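Local coordinates for major pilin backbone protein T-antigen, T13 (Streptococcus pyogenes, PDB 6BBT) that is the major pilin of group A Streptococcus, probably polymerising into the shaft of its surface pili, and carries the T13 serotyping antigen, at residues V136-E139 with V144-P147; T29-T34 with E107-D112; K9-T14 with Y97-Q102; E23-K28 with T70-A75; L180-S185 with A224-G229. All blocks are in the same frame, centred on the assembly; numbering follows the deposited sequence.

Interaction 1: residues V136-E139 with V144-P147; sequences VSKE and VKKP
Lys138 overlaps the aliphatic part of Lys145. The two side chains run side by side and point the same way, with CE of Lys138 3.8 Å from CG of Lys145. Their like-charged ends stay apart, NZ of Lys138 lying 5.6 Å from NZ of Lys145. Val136 crosses the same lysine at a slant. Its CG1, anti to the backbone N (chi1 -176°), rests 3.7 Å from CD of Lys145. The polar centre of the contact is Ser137. Its OG donates a hydrogen bond of 2.7 Å to O of Lys146, approaching from above the carbonyl plane. In the domain's beta sandwich, this grip joins the end of strand 131-139 to the loop that leads into strand 148-166. The bond from OG has a backbone companion: N of Lys146 donates to O of Ser137 at 3.1 Å, with an angle of 159° at the hydrogen. Ser137 and Lys146 are thus bonded twice. Further along, a water accepts from N of Glu139 and donates to O of Val144, bridging the two backbones. The side chains of Glu139 and Lys146 form a weak salt bridge, OE2 of Glu139 to NZ of Lys146, 3.4 Å. A bend at chi3 (89°) turns the end of Lys146 toward that carboxylate. The other carboxylate oxygen of Glu139, OE1, pairs with Lys114. Trp116 touches the side chains of both Glu139 and Lys146.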
# COMPACT_ATOMS: atom_id res chain seq x y z
N VAL A 136 -9.11 -19.76 -20.26
CA VAL A 136 -9.65 -20.33 -19.02
C VAL A 136 -8.68 -20.06 -17.88
O VAL A 136 -7.49 -20.34 -18.03
CB VAL A 136 -9.88 -21.86 -19.14
CG1 VAL A 136 -10.53 -22.41 -17.88
CG2 VAL A 136 -10.76 -22.16 -20.36
N SER A 137 -9.17 -19.55 -16.76
CA SER A 137 -8.30 -19.30 -15.60
C SER A 137 -8.72 -20.08 -14.35
O SER A 137 -9.90 -20.29 -14.10
CB SER A 137 -8.24 -17.79 -15.29
OG SER A 137 -9.53 -17.28 -15.03
N LYS A 138 -7.71 -20.50 -13.58
CA LYS A 138 -7.89 -21.17 -12.30
C LYS A 138 -6.74 -20.80 -11.39
O LYS A 138 -5.67 -20.43 -11.87
CB LYS A 138 -7.84 -22.70 -12.45
CG LYS A 138 -8.84 -23.31 -13.43
CD LYS A 138 -8.48 -24.76 -13.73
CE LYS A 138 -9.46 -25.40 -14.69
NZ LYS A 138 -9.02 -26.78 -15.08
N GLU A 139 -6.95 -20.93 -10.08
CA GLU A 139 -5.83 -20.94 -9.15
C GLU A 139 -5.02 -22.21 -9.37
O GLU A 139 -5.59 -23.28 -9.60
CB GLU A 139 -6.32 -20.89 -7.70
CG GLU A 139 -7.01 -19.57 -7.32
CD GLU A 139 -7.56 -19.55 -5.89
OE1 GLU A 139 -7.06 -20.31 -5.05
OE2 GLU A 139 -8.48 -18.76 -5.61
N VAL A 144 -11.24 -25.50 -9.97
CA VAL A 144 -12.33 -24.54 -10.04
C VAL A 144 -11.98 -23.37 -10.96
O VAL A 144 -11.07 -22.59 -10.67
CB VAL A 144 -12.67 -24.01 -8.63
CG1 VAL A 144 -13.72 -22.91 -8.70
CG2 VAL A 144 -13.14 -25.15 -7.74
N LYS A 145 -12.73 -23.24 -12.04
CA LYS A 145 -12.59 -22.12 -12.93
C LYS A 145 -13.12 -20.87 -12.24
O LYS A 145 -14.20 -20.90 -11.64
CB LYS A 145 -13.33 -22.35 -14.24
CG LYS A 145 -12.78 -23.49 -15.07
CD LYS A 145 -13.62 -23.72 -16.31
CE LYS A 145 -14.84 -24.59 -16.02
NZ LYS A 145 -14.49 -26.04 -16.02
N LYS A 146 -12.34 -19.79 -12.29
CA LYS A 146 -12.79 -18.48 -11.81
C LYS A 146 -11.88 -17.37 -12.34
O LYS A 146 -10.71 -17.62 -12.65
CB LYS A 146 -12.86 -18.45 -10.28
CG LYS A 146 -11.60 -18.91 -9.59
CD LYS A 146 -11.61 -18.59 -8.10
CE LYS A 146 -12.22 -19.69 -7.26
NZ LYS A 146 -11.76 -19.53 -5.85
N PRO A 147 -12.42 -16.15 -12.46
CA PRO A 147 -11.61 -15.04 -12.96
C PRO A 147 -10.46 -14.71 -12.00
O PRO A 147 -10.55 -14.97 -10.81
CB PRO A 147 -12.62 -13.89 -13.09
CG PRO A 147 -13.72 -14.23 -12.16
CD PRO A 147 -13.79 -15.72 -12.13
O HOH W 1 -9.42 -21.69 -8.82

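Interaction 2: residues T29-T34 with E107-D112; sequences TTFTFT and EGIQYD
Ile109 makes the first contacts of 107-112 with strand 29-34, and it uses two branches. Its CD1 meets CG2 of Thr29 tip to tip at 3.9 Å. Its CG2 sits at the edge of the Phe31 ring, near the ring plane, 4.1 Å from CE1. The same methyl also lies over one face of the Tyr111 ring, toward the rim. One methyl thus touches both rings, which also meet each other directly. Tyr111 comes next in contact. Its ring meets that of Phe31 obliquely, with the planes at 58°, and the closest approach is CE2 of Tyr111 to CE1 of Phe31, 3.6 Å. The phenol end reaches a water, 2.6 Å from OH of Tyr111 and in the plane of the ring. This water also lies 2.8 Å from OG1 of Thr29 and donates to O of Thr30. Thr29 holds OG1 anti to its backbone N (chi1 -165°), which sends the hydroxyl to the water and leaves CG2 for Ile109. The contact is thus apolar in the middle, with a water bridge beside it. Phe31 makes a cation-pi contact with Lys15 and touches Glu101 and Asn152, a set consistent with the Lys-Asn isopeptide site of Spy0128-like domains. Around the contact, strand 62-67 pairs with strand 29-37, strand 93-101 supplies Glu101, and strand 148-166 packs Phe154 against Ile109.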
# COMPACT_ATOMS: atom_id res chain seq x y z
N THR A 29 0.79 3.96 -5.51
CA THR A 29 1.65 2.83 -5.85
C THR A 29 1.09 2.06 -7.04
O THR A 29 -0.03 2.33 -7.49
CB THR A 29 1.85 1.89 -4.64
OG1 THR A 29 2.96 1.01 -4.87
CG2 THR A 29 0.59 1.09 -4.34
N THR A 30 1.88 1.13 -7.56
CA THR A 30 1.39 0.28 -8.67
C THR A 30 1.50 -1.15 -8.22
O THR A 30 2.29 -1.48 -7.34
CB THR A 30 2.20 0.47 -9.97
OG1 THR A 30 3.56 0.13 -9.71
CG2 THR A 30 2.12 1.91 -10.43
N PHE A 31 0.66 -1.99 -8.80
CA PHE A 31 0.83 -3.44 -8.69
C PHE A 31 1.08 -3.98 -10.08
O PHE A 31 0.45 -3.56 -11.04
CB PHE A 31 -0.41 -4.09 -8.07
CG PHE A 31 -0.63 -3.68 -6.66
CD1 PHE A 31 -0.03 -4.38 -5.63
CD2 PHE A 31 -1.35 -2.54 -6.36
CE1 PHE A 31 -0.20 -4.00 -4.32
CE2 PHE A 31 -1.51 -2.13 -5.04
CZ PHE A 31 -0.94 -2.87 -4.02
N THR A 32 2.00 -4.94 -10.18
CA THR A 32 2.41 -5.50 -11.44
C THR A 32 2.09 -6.98 -11.45
O THR A 32 2.43 -7.71 -10.52
CB THR A 32 3.91 -5.26 -11.65
OG1 THR A 32 4.12 -3.86 -11.81
CG2 THR A 32 4.43 -5.97 -12.90
N PHE A 33 1.43 -7.42 -12.51
CA PHE A 33 1.15 -8.82 -12.72
C PHE A 33 2.05 -9.32 -13.85
O PHE A 33 2.33 -8.59 -14.80
CB PHE A 33 -0.33 -9.00 -13.04
CG PHE A 33 -1.19 -8.16 -12.17
CD1 PHE A 33 -1.33 -8.48 -10.84
CD2 PHE A 33 -1.72 -6.97 -12.64
CE1 PHE A 33 -2.06 -7.66 -10.00
CE2 PHE A 33 -2.48 -6.16 -11.81
CZ PHE A 33 -2.64 -6.51 -10.48
N THR A 34 2.54 -10.54 -13.69
CA THR A 34 3.47 -11.16 -14.61
C THR A 34 2.82 -12.41 -15.14
O THR A 34 2.17 -13.15 -14.41
CB THR A 34 4.77 -11.57 -13.91
OG1 THR A 34 5.28 -10.47 -13.17
CG2 THR A 34 5.81 -11.99 -14.93
N GLU A 107 6.86 -0.55 2.02
CA GLU A 107 6.60 -0.58 3.46
C GLU A 107 5.12 -0.36 3.73
O GLU A 107 4.50 0.54 3.15
CB GLU A 107 7.46 0.46 4.19
N GLY A 108 4.54 -1.23 4.54
CA GLY A 108 3.13 -1.18 4.88
C GLY A 108 2.17 -1.97 4.00
O GLY A 108 1.03 -2.19 4.40
N ILE A 109 2.61 -2.42 2.83
CA ILE A 109 1.72 -3.09 1.89
C ILE A 109 1.87 -4.61 2.01
O ILE A 109 2.99 -5.11 2.12
CB ILE A 109 1.97 -2.58 0.47
CG1 ILE A 109 1.60 -1.08 0.43
CG2 ILE A 109 1.17 -3.38 -0.54
CD1 ILE A 109 1.71 -0.43 -0.92
N GLN A 110 0.74 -5.31 2.02
CA GLN A 110 0.68 -6.77 2.00
C GLN A 110 0.25 -7.22 0.60
O GLN A 110 -0.85 -6.86 0.13
CB GLN A 110 -0.30 -7.27 3.06
CG GLN A 110 0.11 -6.91 4.49
CD GLN A 110 -0.29 -5.48 4.92
OE1 GLN A 110 -1.48 -5.13 4.93
NE2 GLN A 110 0.70 -4.67 5.29
N TYR A 111 1.12 -7.99 -0.06
CA TYR A 111 0.96 -8.42 -1.46
C TYR A 111 0.35 -9.83 -1.58
O TYR A 111 0.65 -10.69 -0.79
CB TYR A 111 2.31 -8.40 -2.17
CG TYR A 111 2.86 -7.01 -2.31
CD1 TYR A 111 3.58 -6.42 -1.28
CD2 TYR A 111 2.66 -6.28 -3.48
CE1 TYR A 111 4.08 -5.14 -1.41
CE2 TYR A 111 3.14 -4.99 -3.61
CZ TYR A 111 3.85 -4.43 -2.57
OH TYR A 111 4.35 -3.14 -2.68
N ASP A 112 -0.50 -10.03 -2.57
CA ASP A 112 -1.15 -11.31 -2.78
C ASP A 112 -0.14 -12.27 -3.43
O ASP A 112 0.33 -12.03 -4.55
CB ASP A 112 -2.36 -11.12 -3.67
CG ASP A 112 -3.25 -12.35 -3.74
OD1 ASP A 112 -2.81 -13.47 -3.39
OD2 ASP A 112 -4.41 -12.18 -4.15
O HOH W 2 3.41 -1.78 -4.67

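Interaction 3: residues K9-T14 with Y97-Q102; sequences KTLPIT and YTVSEQ
Val99 points into the core of a beta sandwich and meets Leu11 and Ile13, which face it from the other sheet. The first domain of this pilin is built in this way, from sheets packed through apolar side chains. Strand 10-17 lies in one sheet and strand 93-101 in the other. The CA atoms of Ile13 and Val99 are 9.6 Å apart, a separation spanned by side chains alone. All three side chains leave their strands toward the facing sheet. Val99 divides its two methyls between the partners. CG1 stands anti to the backbone N (chi1 174°) and serves Ile13. CG2, beside the backbone N, serves Leu11. The two approaches differ in kind. Ile13 and Val99 reach toward each other and meet tip to tip. Leu11 and Val99 slide past each other in opposite directions. The contact is small, burying 83 Å² in total, but all three residues are buried. Phe82 of strand 77-83 touches each of them. Ile148 adds to the packing on Leu11 and Ile13, and Ile35 to that on Val99. Further along the strand, Glu101 OE1 bonds NZ of Lys15, as expected if Glu101 is the acidic residue that accompanies the Lys-Asn isopeptide bond in Spy0128-like domains. Between the facing sheets, CD2 of Leu11 lies 4.0 Å from CG2 of Val99, and CD1 of Ile13 lies 4.1 Å from CG1 of Val99.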
# COMPACT_ATOMS: atom_id res chain seq x y z
N LYS A 9 -9.65 -13.26 -26.84
CA LYS A 9 -8.20 -13.29 -26.94
C LYS A 9 -7.48 -12.62 -25.78
O LYS A 9 -6.25 -12.49 -25.81
CB LYS A 9 -7.78 -12.60 -28.24
CG LYS A 9 -8.64 -12.98 -29.43
CD LYS A 9 -7.99 -12.55 -30.74
CE LYS A 9 -8.69 -13.18 -31.93
NZ LYS A 9 -10.15 -12.89 -31.94
N THR A 10 -8.22 -12.19 -24.76
CA THR A 10 -7.66 -11.44 -23.64
C THR A 10 -7.98 -12.11 -22.32
O THR A 10 -9.02 -12.76 -22.17
CB THR A 10 -8.19 -10.01 -23.58
OG1 THR A 10 -9.61 -10.04 -23.40
CG2 THR A 10 -7.86 -9.26 -24.85
N LEU A 11 -7.08 -11.94 -21.37
CA LEU A 11 -7.27 -12.44 -20.03
C LEU A 11 -7.49 -11.23 -19.12
O LEU A 11 -6.57 -10.45 -18.92
CB LEU A 11 -6.02 -13.19 -19.60
CG LEU A 11 -5.93 -13.64 -18.15
CD1 LEU A 11 -7.00 -14.67 -17.84
CD2 LEU A 11 -4.54 -14.19 -17.91
N PRO A 12 -8.70 -11.05 -18.58
CA PRO A 12 -8.89 -9.98 -17.58
C PRO A 12 -8.19 -10.27 -16.24
O PRO A 12 -8.09 -11.43 -15.84
CB PRO A 12 -10.41 -9.90 -17.41
CG PRO A 12 -10.96 -11.15 -18.00
CD PRO A 12 -9.98 -11.64 -19.02
N ILE A 13 -7.71 -9.21 -15.60
CA ILE A 13 -7.16 -9.26 -14.25
C ILE A 13 -7.91 -8.23 -13.40
O ILE A 13 -8.12 -7.08 -13.84
CB ILE A 13 -5.65 -8.88 -14.20
CG1 ILE A 13 -4.81 -9.68 -15.21
CG2 ILE A 13 -5.10 -9.05 -12.78
CD1 ILE A 13 -4.75 -11.18 -14.97
N THR A 14 -8.32 -8.62 -12.20
CA THR A 14 -8.92 -7.70 -11.24
C THR A 14 -7.99 -7.58 -10.06
O THR A 14 -7.43 -8.56 -9.59
CB THR A 14 -10.30 -8.19 -10.78
OG1 THR A 14 -11.21 -8.11 -11.88
CG2 THR A 14 -10.88 -7.29 -9.63
N TYR A 97 -0.00 -20.94 -19.07
CA TYR A 97 0.83 -19.90 -18.47
C TYR A 97 0.56 -19.80 -16.99
O TYR A 97 -0.50 -20.21 -16.51
CB TYR A 97 0.49 -18.55 -19.09
CG TYR A 97 0.63 -18.43 -20.59
CD1 TYR A 97 -0.36 -18.92 -21.44
CD2 TYR A 97 1.72 -17.78 -21.16
CE1 TYR A 97 -0.25 -18.78 -22.82
CE2 TYR A 97 1.83 -17.62 -22.52
CZ TYR A 97 0.85 -18.12 -23.35
OH TYR A 97 0.99 -17.96 -24.71
N THR A 98 1.51 -19.21 -16.27
CA THR A 98 1.35 -18.91 -14.86
C THR A 98 1.27 -17.39 -14.71
O THR A 98 2.07 -16.67 -15.29
CB THR A 98 2.48 -19.53 -14.03
OG1 THR A 98 2.54 -20.94 -14.29
CG2 THR A 98 2.27 -19.30 -12.53
N VAL A 99 0.26 -16.92 -13.96
CA VAL A 99 0.09 -15.48 -13.68
C VAL A 99 0.28 -15.27 -12.18
O VAL A 99 -0.25 -16.03 -11.36
CB VAL A 99 -1.30 -14.98 -14.13
CG1 VAL A 99 -1.56 -13.52 -13.72
CG2 VAL A 99 -1.41 -15.13 -15.63
N SER A 100 1.08 -14.28 -11.82
CA SER A 100 1.31 -13.93 -10.42
C SER A 100 1.41 -12.43 -10.28
O SER A 100 1.47 -11.71 -11.29
CB SER A 100 2.60 -14.57 -9.92
OG SER A 100 3.67 -14.16 -10.72
N GLU A 101 1.40 -11.98 -9.04
CA GLU A 101 1.60 -10.57 -8.71
C GLU A 101 2.97 -10.43 -8.10
O GLU A 101 3.30 -11.14 -7.17
CB GLU A 101 0.56 -10.10 -7.70
CG GLU A 101 0.75 -8.64 -7.28
CD GLU A 101 -0.33 -8.19 -6.29
OE1 GLU A 101 -1.48 -7.99 -6.69
OE2 GLU A 101 0.01 -8.05 -5.11
N GLN A 102 3.72 -9.48 -8.59
CA GLN A 102 5.02 -9.14 -8.02
C GLN A 102 4.91 -8.57 -6.61
O GLN A 102 4.07 -7.69 -6.34
CB GLN A 102 5.65 -8.11 -8.95
CG GLN A 102 7.05 -7.65 -8.62
CD GLN A 102 7.62 -6.81 -9.74
OE1 GLN A 102 7.33 -5.61 -9.87
NE2 GLN A 102 8.41 -7.45 -10.59

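Interaction 4: residues E23-K28 with T70-A75; sequences EILMPK and TDKESA
Met26 packs over the backbone and CB of Asp71. Its CB is 3.3 Å from O of Asp71, and its CG is 4.0 Å from CB of Asp71. The chain leaves with CG anti to the backbone N and then bends at chi2 (78°) and chi3 (77°). This curl brings the terminal CE back to Asp71, 4.1 Å from its CB. Beside this packing lies a polar patch. NZ of Lys72 makes a weak hydrogen bond to O of Ile24, 3.3 Å. A water completes the patch. It accepts from N of Met26 at 3.0 Å and from NZ of Lys72 at 2.9 Å, and it lies 2.8 Å from O of Asp71. It therefore links the two loops through both backbone and side chain. Lys72 starts away from 23-28, but its chain folds at chi2 (-68°) and NZ returns to it. The ammonium group has a stronger partner in O of Asn22, just ahead of that segment, and O of Ile24 also accepts from OH of Tyr19. The backbone bond from N of Ala75 to O of Lys72, 2.7 Å, closes a beta turn that starts at Lys72. In the next shell, OD2 of Asp71 is held by N of Asp68 and by a salt bridge to Lys78, and ND2 of Asn69 bonds O of Met26. The contact joins the loop between strands 10-17 and 29-37 to the loop between strands 62-67 and 77-83. Strand 148-166 lies against it through Phe154, which touches Ile24 and Met26, while Leu25 touches Val194 of strand 193-198 in the second domain.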
# COMPACT_ATOMS: atom_id res chain seq x y z
N GLU A 23 -11.12 7.97 5.72
CA GLU A 23 -10.15 8.78 6.47
C GLU A 23 -8.70 8.34 6.25
O GLU A 23 -7.78 9.07 6.59
CB GLU A 23 -10.43 8.70 7.97
CG GLU A 23 -11.76 9.33 8.37
CD GLU A 23 -11.87 9.60 9.87
OE1 GLU A 23 -11.11 9.00 10.68
OE2 GLU A 23 -12.76 10.40 10.24
N ILE A 24 -8.50 7.12 5.77
CA ILE A 24 -7.16 6.57 5.53
C ILE A 24 -6.71 6.94 4.13
O ILE A 24 -7.51 6.91 3.16
CB ILE A 24 -7.17 5.04 5.75
CG1 ILE A 24 -7.40 4.76 7.25
CG2 ILE A 24 -5.88 4.40 5.26
CD1 ILE A 24 -7.61 3.31 7.58
N LEU A 25 -5.45 7.32 4.01
CA LEU A 25 -4.87 7.65 2.69
C LEU A 25 -4.46 6.37 1.95
O LEU A 25 -3.60 5.64 2.43
CB LEU A 25 -3.64 8.54 2.83
CG LEU A 25 -3.82 9.99 3.22
CD1 LEU A 25 -2.47 10.70 3.10
CD2 LEU A 25 -4.89 10.65 2.35
N MET A 26 -5.09 6.11 0.80
CA MET A 26 -4.64 5.03 -0.11
C MET A 26 -3.18 5.33 -0.54
O MET A 26 -2.88 6.48 -0.92
CB MET A 26 -5.54 5.00 -1.35
CG MET A 26 -5.21 3.92 -2.39
SD MET A 26 -5.83 2.30 -1.85
CE MET A 26 -7.58 2.47 -2.23
N PRO A 27 -2.27 4.33 -0.47
CA PRO A 27 -0.93 4.60 -0.99
C PRO A 27 -0.90 4.87 -2.50
O PRO A 27 -1.62 4.24 -3.27
CB PRO A 27 -0.15 3.33 -0.64
CG PRO A 27 -1.16 2.27 -0.38
CD PRO A 27 -2.37 2.99 0.15
N LYS A 28 -0.06 5.81 -2.91
CA LYS A 28 0.22 6.02 -4.33
C LYS A 28 1.25 4.98 -4.78
O LYS A 28 2.43 5.09 -4.45
CB LYS A 28 0.70 7.44 -4.61
CG LYS A 28 0.81 7.73 -6.11
CD LYS A 28 1.48 9.03 -6.43
CE LYS A 28 1.85 9.08 -7.90
NZ LYS A 28 2.55 10.34 -8.19
N THR A 70 -5.93 9.92 -4.00
CA THR A 70 -7.33 10.29 -4.18
C THR A 70 -8.28 9.09 -4.26
O THR A 70 -9.50 9.27 -4.27
CB THR A 70 -7.55 11.15 -5.44
OG1 THR A 70 -7.24 10.40 -6.61
CG2 THR A 70 -6.72 12.42 -5.41
N ASP A 71 -7.75 7.87 -4.38
CA ASP A 71 -8.62 6.69 -4.46
C ASP A 71 -9.24 6.38 -3.11
O ASP A 71 -8.54 6.23 -2.10
CB ASP A 71 -7.86 5.47 -5.02
CG ASP A 71 -7.51 5.63 -6.49
OD1 ASP A 71 -8.21 6.38 -7.22
OD2 ASP A 71 -6.51 5.03 -6.94
N LYS A 72 -10.57 6.34 -3.09
CA LYS A 72 -11.34 6.08 -1.90
C LYS A 72 -12.12 4.77 -2.13
O LYS A 72 -11.80 4.01 -3.06
CB LYS A 72 -12.27 7.27 -1.58
CG LYS A 72 -11.58 8.60 -1.26
CD LYS A 72 -10.84 8.48 0.08
CE LYS A 72 -9.97 9.67 0.40
NZ LYS A 72 -9.02 9.36 1.52
N GLU A 73 -13.11 4.51 -1.26
CA GLU A 73 -13.94 3.31 -1.27
C GLU A 73 -14.39 2.90 -2.65
O GLU A 73 -14.37 1.73 -3.01
CB GLU A 73 -15.21 3.55 -0.42
CG GLU A 73 -16.19 2.37 -0.42
CD GLU A 73 -15.61 1.18 0.28
OE1 GLU A 73 -14.89 1.41 1.29
OE2 GLU A 73 -15.87 0.04 -0.16
N SER A 74 -14.82 3.89 -3.40
CA SER A 74 -15.31 3.71 -4.75
C SER A 74 -14.26 3.47 -5.83
O SER A 74 -14.62 3.26 -6.98
CB SER A 74 -16.08 4.97 -5.11
OG SER A 74 -15.30 6.10 -4.77
N ALA A 75 -12.96 3.51 -5.50
CA ALA A 75 -11.93 3.29 -6.51
C ALA A 75 -10.92 2.23 -6.07
O ALA A 75 -9.79 2.18 -6.55
CB ALA A 75 -11.24 4.61 -6.83
O HOH W 3 -7.29 7.80 -0.21

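Interaction 5: residues L180-S185 with A224-G229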
# COMPACT_ATOMS: atom_id res chain seq x y z
N LEU A 180 4.38 20.42 14.13
CA LEU A 180 4.54 19.14 13.49
C LEU A 180 4.48 19.33 11.99
O LEU A 180 3.65 20.09 11.49
CB LEU A 180 3.42 18.21 13.94
CG LEU A 180 3.34 16.82 13.34
CD1 LEU A 180 4.45 15.91 13.86
CD2 LEU A 180 1.97 16.25 13.66
N ILE A 181 5.35 18.63 11.28
CA ILE A 181 5.27 18.56 9.83
C ILE A 181 5.39 17.08 9.44
O ILE A 181 6.22 16.35 9.96
CB ILE A 181 6.32 19.47 9.14
CG1 ILE A 181 6.27 19.33 7.62
CG2 ILE A 181 7.71 19.17 9.62
CD1 ILE A 181 6.88 20.52 6.91
N LEU A 182 4.47 16.64 8.59
CA LEU A 182 4.54 15.33 7.98
C LEU A 182 5.12 15.58 6.60
O LEU A 182 4.53 16.32 5.81
CB LEU A 182 3.15 14.72 7.88
CG LEU A 182 2.31 14.62 9.15
CD1 LEU A 182 1.03 13.92 8.81
CD2 LEU A 182 3.03 13.89 10.27
N GLU A 183 6.29 15.02 6.30
CA GLU A 183 6.92 15.29 5.00
C GLU A 183 6.30 14.38 3.98
O GLU A 183 6.02 13.23 4.27
CB GLU A 183 8.43 15.02 5.02
CG GLU A 183 9.21 15.71 6.11
CD GLU A 183 9.39 17.19 5.92
OE1 GLU A 183 10.01 17.80 6.81
OE2 GLU A 183 8.95 17.75 4.88
N ALA A 184 6.09 14.90 2.78
CA ALA A 184 5.63 14.07 1.67
C ALA A 184 6.66 12.97 1.32
O ALA A 184 7.87 13.13 1.52
CB ALA A 184 5.33 14.95 0.46
N SER A 185 6.14 11.82 0.89
CA SER A 185 6.94 10.73 0.33
C SER A 185 6.41 10.45 -1.06
O SER A 185 5.41 11.05 -1.48
CB SER A 185 6.83 9.47 1.20
OG SER A 185 5.52 8.88 1.14
N ALA A 224 -4.19 8.82 14.63
CA ALA A 224 -4.49 7.39 14.84
C ALA A 224 -4.42 6.52 13.58
O ALA A 224 -4.41 5.29 13.69
CB ALA A 224 -5.86 7.23 15.49
N LYS A 225 -4.42 7.16 12.41
CA LYS A 225 -4.48 6.49 11.12
C LYS A 225 -3.38 7.09 10.23
O LYS A 225 -3.64 7.61 9.16
CB LYS A 225 -5.88 6.64 10.52
CG LYS A 225 -7.01 5.99 11.35
CD LYS A 225 -8.40 6.29 10.82
CE LYS A 225 -9.51 5.83 11.77
NZ LYS A 225 -10.91 6.09 11.26
N LEU A 226 -2.15 7.00 10.71
CA LEU A 226 -1.01 7.65 10.12
C LEU A 226 -0.38 6.74 9.04
O LEU A 226 -0.21 5.55 9.29
CB LEU A 226 0.01 7.94 11.22
CG LEU A 226 1.21 8.81 10.90
CD1 LEU A 226 0.86 10.22 10.46
CD2 LEU A 226 2.09 8.88 12.13
N PRO A 227 -0.05 7.29 7.86
CA PRO A 227 0.60 6.48 6.84
C PRO A 227 1.96 5.94 7.30
O PRO A 227 2.68 6.62 8.04
CB PRO A 227 0.77 7.43 5.65
CG PRO A 227 -0.24 8.48 5.86
CD PRO A 227 -0.37 8.64 7.35
N ILE A 228 2.24 4.71 6.90
CA ILE A 228 3.51 4.04 7.21
C ILE A 228 4.55 4.45 6.19
O ILE A 228 4.28 4.49 4.99
CB ILE A 228 3.34 2.51 7.28
CG1 ILE A 228 2.58 2.18 8.56
CG2 ILE A 228 4.71 1.81 7.27
CD1 ILE A 228 2.11 0.76 8.66
N GLY A 229 5.74 4.79 6.67
CA GLY A 229 6.84 5.13 5.79
C GLY A 229 7.02 6.61 5.51
O GLY A 229 7.92 6.98 4.77
O HOH W 4 5.92 6.37 2.63
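Leu182 and Leu226 form the tight part of this contact, with CD1 of Leu182 4.1 Å from CD1 of Leu226. Both residues are buried and point toward each other, and the two side chains meet at a slant. They leave their backbones differently. Leu182 places CG beside its backbone N (chi1 -54°), whereas Leu226 holds CG anti to N (chi1 -171°). Val194 touches both leucines. The pair belongs to the core of the second domain, a domain of the transthyretin clan. There the antiparallel sheet containing strand 176-183 faces strand 220-227, and the leucine CA atoms are 9.7 Å apart. At the other end the backbones draw nearer, with the CA atoms of Ser185 and Gly229 7.8 Å apart, yet the packing is looser. CB of Ser185 comes no closer than 4.5 Å to O of Gly229. A water lies in this region, 2.9 Å from OG of Ser185, and donates a weak bond of 3.4 Å to O of Ile228. The serine hydroxyl has a stronger tie to N of Tyr188.

From the N terminus, interaction 3 opens first and closes at 97-102, drawing the facing sheets of the first domain together. Interaction 4 is nested inside that loop and joins two connections at the end near the second domain. Interaction 2 crosses both: it opens at 29-34, within interactions 3 and 4, and closes at 107-112, after they have closed. Pro27 touches Ile109, and the backbones of 29-34 and 97-102 pair. Interaction 1 follows in series as a short local closure, touching interaction 3 through Ser137 and Leu11. Interaction 5 closes a loop in the second domain. The salt bridge of Glu23 with Lys225 ties it to interaction 4 across the domain boundary.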